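Local coordinates for phosphatidylinositol-specific phospholipase C1 (Streptomyces antibioticus, PDB 3H4X), which belongs to the calcium-dependent phosphoinositide phospholipase C family and folds as a TIM barrel, with helices packed around a closed cylinder of parallel strands, at residues 31-37 against 317-323; 257-263 against 281-287. All blocks are in the same frame, centred on the assembly; numbering follows the deposited sequence.

Contact 1: residues 31-37 against 317-323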
ATOM      1  N   SER A  31       5.490   7.537  12.599  1.00  9.68           N
ATOM      2  CA  SER A  31       4.093   7.507  13.007  1.00  9.81           C
ATOM      3  C   SER A  31       3.502   6.113  12.824  1.00  9.37           C
ATOM      4  O   SER A  31       4.026   5.291  12.066  1.00  9.36           O
ATOM      5  CB  SER A  31       3.284   8.504  12.183  1.00 10.43           C
ATOM      6  OG  SER A  31       3.291   8.140  10.812  1.00 11.74           O
ATOM      7  N   THR A  32       2.410   5.855  13.531  1.00  9.10           N
ATOM      8  CA  THR A  32       1.610   4.662  13.333  1.00  9.00           C
ATOM      9  C   THR A  32       0.200   5.104  12.991  1.00  8.67           C
ATOM     10  O   THR A  32      -0.379   5.955  13.675  1.00  8.87           O
ATOM     11  CB  THR A  32       1.570   3.790  14.593  1.00  9.20           C
ATOM     12  OG1 THR A  32       2.906   3.478  15.000  1.00  9.53           O
ATOM     13  CG2 THR A  32       0.804   2.506  14.333  1.00  9.71           C
ATOM     14  N   SER A  33      -0.345   4.537  11.923  1.00  8.42           N
ATOM     15  CA  SER A  33      -1.667   4.906  11.455  1.00  8.37           C
ATOM     16  C   SER A  33      -2.440   3.652  11.050  1.00  8.07           C
ATOM     17  O   SER A  33      -1.946   2.533  11.214  1.00  8.14           O
ATOM     18  CB  SER A  33      -1.570   5.937  10.324  1.00  8.76           C
ATOM     19  OG  SER A  33      -0.757   5.479   9.259  1.00  8.82           O
ATOM     20  N   VAL A  34      -3.648   3.836  10.531  1.00  7.97           N
ATOM     21  CA  VAL A  34      -4.590   2.730  10.419  1.00  8.15           C
ATOM     22  C   VAL A  34      -5.081   2.529   8.988  1.00  7.83           C
ATOM     23  O   VAL A  34      -5.340   3.493   8.265  1.00  8.43           O
ATOM     24  CB  VAL A  34      -5.789   2.944  11.376  1.00  8.34           C
ATOM     25  CG1 VAL A  34      -6.692   1.721  11.392  1.00  8.81           C
ATOM     26  CG2 VAL A  34      -5.286   3.264  12.781  1.00  9.13           C
ATOM     27  N   GLY A  35      -5.211   1.270   8.583  1.00  7.86           N
ATOM     28  CA  GLY A  35      -5.651   0.955   7.235  1.00  8.26           C
ATOM     29  C   GLY A  35      -6.878   0.073   7.191  1.00  8.15           C
ATOM     30  O   GLY A  35      -7.230  -0.583   8.179  1.00  8.36           O
ATOM     31  N   VAL A  36      -7.528   0.065   6.032  1.00  8.54           N
ATOM     32  CA  VAL A  36      -8.679  -0.787   5.785  1.00  9.35           C
ATOM     33  C   VAL A  36      -8.373  -1.741   4.644  1.00  9.58           C
ATOM     34  O   VAL A  36      -8.047  -1.322   3.532  1.00  9.04           O
ATOM     35  CB  VAL A  36      -9.932   0.026   5.416  1.00  9.86           C
ATOM     36  CG1 VAL A  36     -11.093  -0.902   5.110  1.00 11.03           C
ATOM     37  CG2 VAL A  36     -10.290   0.982   6.531  1.00 10.85           C
ATOM     38  N   HIS A  37      -8.483  -3.031   4.928  1.00 10.26           N
ATOM     39  CA  HIS A  37      -8.278  -4.061   3.925  1.00 11.05           C
ATOM     40  C   HIS A  37      -9.455  -4.089   2.948  1.00 10.98           C
ATOM     41  O   HIS A  37     -10.597  -3.856   3.338  1.00 10.88           O
ATOM     42  CB  HIS A  37      -8.123  -5.418   4.616  1.00 11.96           C
ATOM     43  CG  HIS A  37      -7.663  -6.511   3.704  1.00 14.27           C
ATOM     44  ND1 HIS A  37      -8.465  -7.573   3.344  1.00 16.70           N
ATOM     45  CD2 HIS A  37      -6.483  -6.697   3.067  1.00 15.77           C
ATOM     46  CE1 HIS A  37      -7.794  -8.371   2.531  1.00 16.93           C
ATOM     47  NE2 HIS A  37      -6.590  -7.860   2.345  1.00 17.67           N
ATOM     48  N   ALA A 317       4.963  -0.809  14.478  1.00  8.64           N
ATOM     49  CA  ALA A 317       4.205  -0.785  13.233  1.00  8.31           C
ATOM     50  C   ALA A 317       4.165   0.633  12.668  1.00  7.94           C
ATOM     51  O   ALA A 317       4.117   1.610  13.422  1.00  8.38           O
ATOM     52  CB  ALA A 317       2.791  -1.288  13.463  1.00  8.38           C
ATOM     53  N   SER A 318       4.187   0.744  11.343  1.00  7.62           N
ATOM     54  CA  SER A 318       3.832   1.995  10.674  1.00  7.38           C
ATOM     55  C   SER A 318       2.333   2.040  10.414  1.00  7.11           C
ATOM     56  O   SER A 318       1.714   3.104  10.483  1.00  7.03           O
ATOM     57  CB  SER A 318       4.554   2.130   9.338  1.00  7.38           C
ATOM     58  OG  SER A 318       5.953   2.172   9.512  1.00  7.61           O
ATOM     59  N   PHE A 319       1.753   0.886  10.092  1.00  7.07           N
ATOM     60  CA  PHE A 319       0.324   0.787   9.824  1.00  7.46           C
ATOM     61  C   PHE A 319      -0.231  -0.453  10.501  1.00  7.63           C
ATOM     62  O   PHE A 319       0.426  -1.492  10.530  1.00  8.03           O
ATOM     63  CB  PHE A 319       0.040   0.667   8.323  1.00  7.42           C
ATOM     64  CG  PHE A 319       0.529   1.826   7.506  1.00  7.45           C
ATOM     65  CD1 PHE A 319      -0.308   2.892   7.218  1.00  8.44           C
ATOM     66  CD2 PHE A 319       1.821   1.838   7.003  1.00  8.09           C
ATOM     67  CE1 PHE A 319       0.142   3.948   6.449  1.00  8.65           C
ATOM     68  CE2 PHE A 319       2.273   2.897   6.233  1.00  8.66           C
ATOM     69  CZ  PHE A 319       1.434   3.951   5.960  1.00  8.77           C
ATOM     70  N   ALA A 320      -1.439  -0.331  11.041  1.00  8.12           N
ATOM     71  CA  ALA A 320      -2.205  -1.470  11.520  1.00  8.63           C
ATOM     72  C   ALA A 320      -3.443  -1.566  10.635  1.00  8.64           C
ATOM     73  O   ALA A 320      -4.183  -0.588  10.506  1.00  8.77           O
ATOM     74  CB  ALA A 320      -2.611  -1.259  12.968  1.00  9.16           C
ATOM     75  N   THR A 321      -3.675  -2.720  10.018  1.00  8.70           N
ATOM     76  CA  THR A 321      -4.831  -2.856   9.138  1.00  8.90           C
ATOM     77  C   THR A 321      -5.791  -3.947   9.583  1.00  8.79           C
ATOM     78  O   THR A 321      -5.388  -4.959  10.167  1.00  9.07           O
ATOM     79  CB  THR A 321      -4.433  -3.057   7.653  1.00  9.06           C
ATOM     80  OG1 THR A 321      -4.073  -4.424   7.415  1.00  9.64           O
ATOM     81  CG2 THR A 321      -3.266  -2.157   7.281  1.00  9.61           C
ATOM     82  N   ALA A 322      -7.069  -3.696   9.318  1.00  9.35           N
ATOM     83  CA  ALA A 322      -8.145  -4.636   9.586  1.00  9.81           C
ATOM     84  C   ALA A 322      -9.332  -4.197   8.725  1.00 10.35           C
ATOM     85  O   ALA A 322      -9.140  -3.556   7.688  1.00 10.29           O
ATOM     86  CB  ALA A 322      -8.506  -4.653  11.070  1.00 10.10           C
ATOM     87  N   ASP A 323     -10.550  -4.530   9.147  1.00 10.87           N
ATOM     88  CA  ASP A 323     -11.748  -4.187   8.379  1.00 11.83           C
ATOM     89  C   ASP A 323     -12.654  -3.215   9.129  1.00 11.66           C
ATOM     90  O   ASP A 323     -13.878  -3.300   9.020  1.00 12.02           O
ATOM     91  CB  ASP A 323     -12.557  -5.447   8.053  1.00 12.75           C
ATOM     92  CG  ASP A 323     -11.833  -6.389   7.113  1.00 15.11           C
ATOM     93  OD1 ASP A 323     -10.782  -6.011   6.561  1.00 17.52           O
ATOM     94  OD2 ASP A 323     -12.324  -7.522   6.923  1.00 18.32           O
TER
HETATM   95  O   HOH W   1       6.014   4.841  10.154  1.00  8.38           O
HETATM   96  O   HOH W   2       1.882   5.806   9.843  1.00  9.63           O
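The seam of a TIM barrel is closed here by Ser33 and Phe319, a parallel pair in which the first barrel strand, 31-36, meets the last, 319-322. Backbone bonds alternate between the strands: Ser318 O receives Ser33 N, Ser33 O receives Ala320 N, and Ala320 O receives Gly35 N at 2.9 Å. The next rung, from Ala322 N to Gly35 O, is weak at 3.3 Å. Successive side chains point to opposite faces. Val34 and Ala320 face outward, where helix 302-314 packs on them, and their small, apolar groups suit a close strand-helix interface. Ser33, Phe319 and Thr321 point into the barrel. There the methyl CG2 of Thr321 lies 3.9 Å from Gly35 CA, a place where the lack of a side chain on Gly35 lets the strands come close. Ser33 OG sits between its own backbone N and carbonyl carbon (chi1 55°), which sets it obliquely beside the Phe319 ring, 3.3 Å from CE1. One water links the hydroxyls of Ser31 and Ser33 to the carbonyl of Ser318, fitting between the short serine side chains. This water stands over one face of the Phe319 ring, toward its rim. Thr32 holds OG1 beside its backbone N (chi1 -55°), and from there it donates to Ala317 O at 2.7 Å, a side-chain bond added before the backbone pairing begins. At the far end of the seam, His37 N donates almost straight to Ala322 O, 2.9 Å away with an angle of 172° at the hydrogen.

Contact 2: residues 257-263 against 281-287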
ATOM      1  N   VAL A 257      12.022  -1.053   0.963  1.00  6.39           N
ATOM      2  CA  VAL A 257      12.048  -0.295   2.213  1.00  6.59           C
ATOM      3  C   VAL A 257      10.694  -0.353   2.917  1.00  6.15           C
ATOM      4  O   VAL A 257      10.430   0.404   3.857  1.00  6.91           O
ATOM      5  CB  VAL A 257      12.491   1.167   1.997  1.00  6.65           C
ATOM      6  CG1 VAL A 257      13.917   1.210   1.460  1.00  7.61           C
ATOM      7  CG2 VAL A 257      11.540   1.896   1.051  1.00  7.34           C
ATOM      8  N   VAL A 258       9.847  -1.266   2.444  1.00  6.01           N
ATOM      9  CA  VAL A 258       8.513  -1.493   2.984  1.00  5.91           C
ATOM     10  C   VAL A 258       8.358  -2.988   3.230  1.00  5.62           C
ATOM     11  O   VAL A 258       8.805  -3.807   2.425  1.00  5.67           O
ATOM     12  CB  VAL A 258       7.421  -0.991   2.011  1.00  6.00           C
ATOM     13  CG1 VAL A 258       6.027  -1.173   2.615  1.00  6.59           C
ATOM     14  CG2 VAL A 258       7.676   0.465   1.644  1.00  7.04           C
ATOM     15  N   PHE A 259       7.734  -3.326   4.353  1.00  5.90           N
ATOM     16  CA  PHE A 259       7.578  -4.703   4.798  1.00  6.03           C
ATOM     17  C   PHE A 259       6.145  -4.863   5.258  1.00  6.10           C
ATOM     18  O   PHE A 259       5.572  -3.946   5.840  1.00  6.76           O
ATOM     19  CB  PHE A 259       8.561  -4.993   5.928  1.00  6.64           C
ATOM     20  CG  PHE A 259       9.985  -4.811   5.521  1.00  6.42           C
ATOM     21  CD1 PHE A 259      10.744  -5.896   5.112  1.00  6.96           C
ATOM     22  CD2 PHE A 259      10.558  -3.550   5.497  1.00  6.52           C
ATOM     23  CE1 PHE A 259      12.053  -5.721   4.704  1.00  7.96           C
ATOM     24  CE2 PHE A 259      11.868  -3.371   5.097  1.00  7.41           C
ATOM     25  CZ  PHE A 259      12.617  -4.460   4.705  1.00  8.02           C
ATOM     26  N   ASP A 260       5.561  -6.019   4.976  1.00  5.95           N
ATOM     27  CA  ASP A 260       4.132  -6.214   5.154  1.00  6.45           C
ATOM     28  C   ASP A 260       3.917  -7.632   5.657  1.00  6.46           C
ATOM     29  O   ASP A 260       4.315  -8.597   4.997  1.00  6.94           O
ATOM     30  CB  ASP A 260       3.452  -5.997   3.799  1.00  7.02           C
ATOM     31  CG  ASP A 260       1.950  -5.954   3.884  1.00  7.58           C
ATOM     32  OD1 ASP A 260       1.356  -6.936   4.366  1.00  9.85           O
ATOM     33  OD2 ASP A 260       1.362  -4.938   3.454  1.00  8.48           O
ATOM     34  N   GLY A 261       3.318  -7.774   6.835  1.00  6.43           N
ATOM     35  CA  GLY A 261       3.167  -9.100   7.417  1.00  6.89           C
ATOM     36  C   GLY A 261       2.136  -9.139   8.520  1.00  6.84           C
ATOM     37  O   GLY A 261       1.632  -8.108   8.965  1.00  7.04           O
ATOM     38  N   ASP A 262       1.836 -10.351   8.969  1.00  7.19           N
ATOM     39  CA  ASP A 262       0.796 -10.607   9.953  1.00  7.65           C
ATOM     40  C   ASP A 262       1.133 -10.023  11.329  1.00  7.42           C
ATOM     41  O   ASP A 262       2.196 -10.303  11.891  1.00  7.39           O
ATOM     42  CB  ASP A 262       0.601 -12.118  10.056  1.00  8.27           C
ATOM     43  CG  ASP A 262      -0.449 -12.497  11.060  1.00  9.01           C
ATOM     44  OD1 ASP A 262      -1.629 -12.171  10.829  1.00  9.75           O
ATOM     45  OD2 ASP A 262      -0.086 -13.120  12.081  1.00 10.33           O
ATOM     46  N   ALA A 263       0.214  -9.230  11.878  1.00  7.48           N
ATOM     47  CA  ALA A 263       0.438  -8.569  13.167  1.00  7.74           C
ATOM     48  C   ALA A 263       0.741  -9.546  14.306  1.00  7.89           C
ATOM     49  O   ALA A 263       1.693  -9.349  15.066  1.00  8.11           O
ATOM     50  CB  ALA A 263      -0.751  -7.691  13.534  1.00  7.91           C
ATOM     51  N   TYR A 281      12.208   2.056   7.992  1.00  7.54           N
ATOM     52  CA  TYR A 281      11.419   1.278   7.045  1.00  7.34           C
ATOM     53  C   TYR A 281       9.951   1.330   7.434  1.00  7.17           C
ATOM     54  O   TYR A 281       9.616   1.421   8.613  1.00  7.64           O
ATOM     55  CB  TYR A 281      11.866  -0.181   7.030  1.00  7.42           C
ATOM     56  CG  TYR A 281      13.319  -0.415   6.681  1.00  7.13           C
ATOM     57  CD1 TYR A 281      14.004   0.433   5.819  1.00  7.55           C
ATOM     58  CD2 TYR A 281      13.992  -1.516   7.187  1.00  7.01           C
ATOM     59  CE1 TYR A 281      15.335   0.199   5.492  1.00  7.18           C
ATOM     60  CE2 TYR A 281      15.311  -1.762   6.870  1.00  7.53           C
ATOM     61  CZ  TYR A 281      15.977  -0.907   6.024  1.00  7.76           C
ATOM     62  OH  TYR A 281      17.296  -1.179   5.737  1.00  8.06           O
ATOM     63  N   LEU A 282       9.069   1.250   6.443  1.00  6.84           N
ATOM     64  CA  LEU A 282       7.642   1.174   6.726  1.00  6.91           C
ATOM     65  C   LEU A 282       7.255  -0.262   7.029  1.00  6.82           C
ATOM     66  O   LEU A 282       7.625  -1.176   6.295  1.00  7.33           O
ATOM     67  CB  LEU A 282       6.814   1.714   5.562  1.00  7.10           C
ATOM     68  CG  LEU A 282       7.110   3.161   5.168  1.00  7.56           C
ATOM     69  CD1 LEU A 282       6.171   3.611   4.060  1.00  8.44           C
ATOM     70  CD2 LEU A 282       7.020   4.103   6.363  1.00  8.68           C
ATOM     71  N   LEU A 283       6.514  -0.451   8.113  1.00  6.97           N
ATOM     72  CA  LEU A 283       6.107  -1.777   8.558  1.00  7.19           C
ATOM     73  C   LEU A 283       4.585  -1.847   8.618  1.00  6.82           C
ATOM     74  O   LEU A 283       3.954  -1.226   9.473  1.00  7.19           O
ATOM     75  CB  LEU A 283       6.716  -2.079   9.930  1.00  7.69           C
ATOM     76  CG  LEU A 283       6.476  -3.473  10.516  1.00  7.86           C
ATOM     77  CD1 LEU A 283       6.937  -4.562   9.563  1.00  8.80           C
ATOM     78  CD2 LEU A 283       7.165  -3.614  11.860  1.00  9.24           C
ATOM     79  N   ILE A 284       3.990  -2.586   7.686  1.00  6.55           N
ATOM     80  CA  ILE A 284       2.542  -2.771   7.652  1.00  6.73           C
ATOM     81  C   ILE A 284       2.195  -4.067   8.371  1.00  6.71           C
ATOM     82  O   ILE A 284       2.682  -5.137   7.991  1.00  7.06           O
ATOM     83  CB  ILE A 284       1.992  -2.845   6.201  1.00  6.91           C
ATOM     84  CG1 ILE A 284       2.111  -1.505   5.471  1.00  8.08           C
ATOM     85  CG2 ILE A 284       0.528  -3.263   6.209  1.00  7.81           C
ATOM     86  CD1 ILE A 284       3.515  -1.065   5.171  1.00 10.42           C
ATOM     87  N   MET A 285       1.357  -3.966   9.401  1.00  6.93           N
ATOM     88  CA  MET A 285       0.918  -5.131  10.159  1.00  7.40           C
ATOM     89  C   MET A 285      -0.545  -5.424   9.856  1.00  7.42           C
ATOM     90  O   MET A 285      -1.434  -4.627  10.171  1.00  8.22           O
ATOM     91  CB  MET A 285       1.116  -4.922  11.656  1.00  7.60           C
ATOM     92  CG  MET A 285       2.558  -4.707  12.066  1.00  7.83           C
ATOM     93  SD  MET A 285       2.755  -5.038  13.820  1.00  9.00           S
ATOM     94  CE  MET A 285       4.502  -4.702  14.048  1.00  9.33           C
ATOM     95  N   THR A 286      -0.782  -6.575   9.238  1.00  7.63           N
ATOM     96  CA  THR A 286      -2.106  -6.941   8.759  1.00  7.84           C
ATOM     97  C   THR A 286      -2.880  -7.781   9.778  1.00  8.14           C
ATOM     98  O   THR A 286      -2.304  -8.364  10.698  1.00  8.17           O
ATOM     99  CB  THR A 286      -2.021  -7.687   7.409  1.00  8.12           C
ATOM    100  OG1 THR A 286      -1.172  -8.830   7.545  1.00  8.29           O
ATOM    101  CG2 THR A 286      -1.450  -6.778   6.322  1.00  8.54           C
ATOM    102  N   ASP A 287      -4.192  -7.842   9.597  1.00  8.38           N
ATOM    103  CA  ASP A 287      -5.064  -8.567  10.516  1.00  8.94           C
ATOM    104  C   ASP A 287      -4.768  -8.194  11.963  1.00  8.76           C
ATOM    105  O   ASP A 287      -4.568  -9.058  12.819  1.00  8.60           O
ATOM    106  CB  ASP A 287      -4.947 -10.075  10.290  1.00  9.64           C
ATOM    107  CG  ASP A 287      -5.556 -10.505   8.970  1.00 11.15           C
ATOM    108  OD1 ASP A 287      -6.682 -10.064   8.669  1.00 13.24           O
ATOM    109  OD2 ASP A 287      -4.910 -11.268   8.228  1.00 13.76           O
TER
HETATM  110  O   HOH W   3       0.581  -9.331   5.396  1.00  9.72           O
HETATM  111  O   HOH W   4      -2.574 -10.963  13.114  1.00  9.49           O
HETATM  112  O   HOH W   5      -2.289 -11.216   8.337  1.00 10.70           O
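Thr286 OG1 is gripped by two waters that carry its contact to the aspartates of strand 258-262: one donates to it and to Asp260 OD1, while the other accepts a hydrogen bond from Thr286 OG1, the water oxygen 2.8 Å from OG1, and donates to both Asp262 OD1 and Asp287 OD2. A further water joins Asp262 OD1 to Asp287 O. Asp262 OD1 and Asp287 OD2 stay 4.3 Å apart, and the shared water probably eases the repulsion between the carboxylates. Asp262 is the N-cap of the helix that follows, its side chain capping a backbone N there; OD2 also bonds to Thr265 OG1, and ethanol and acetate are bound beside it. Asp260 turns CG anti to its backbone N (chi1 -171°), laying OD2 against the methyl CG2 of Ile284 at 3.3 Å; a salt bridge to Lys127 satisfies this buried oxygen. The branched Ile284 also reaches back along the strand, its CD1 meeting Val258 CG1 at 3.6 Å. Leu283 CD1 packs on Phe259 CB at 4.0 Å. The Phe259 ring meets Tyr281 obliquely, the planes 41° apart and CE2 3.5 Å from Tyr281 CD2, and its edge receives Leu282 O in plane. The backbone pairing runs unbroken from Val257 O to Ala263 N, with Ile284 N to Phe259 O the shortest bond at 2.8 Å. Phe259, Leu283 and Met285 point outward; the inward face is apolar at Val258, Leu282 and Ile284 and turns polar toward the C-terminal strand ends at Asp260, Asp262 and Thr286, as neighbouring parallel strands of a TIM barrel can present.

Overall arrangement
Contact 1 and contact 2 are neighbouring parts of one barrel wall, their centres about 9 Å apart. Strands 282-286 and 319-322 adjoin, so the order around the wall is 258-262, 282-286, 319-322 and 31-36. Across the shared boundary Ser318 N probably bonds to Leu283 O, and Met285 N to Phe319 O. Along the chain, contact 2 is nested within the long span closed by contact 1: it joins two strands linked by a short helical connection, whereas contact 1 brings together strands from near the two ends of the chain. Contact 1 closes the cylinder by joining the first strand to the last, and contact 2 builds the wall beside that closure, with Ile284 touching Phe319 and Thr321 in the shared interior.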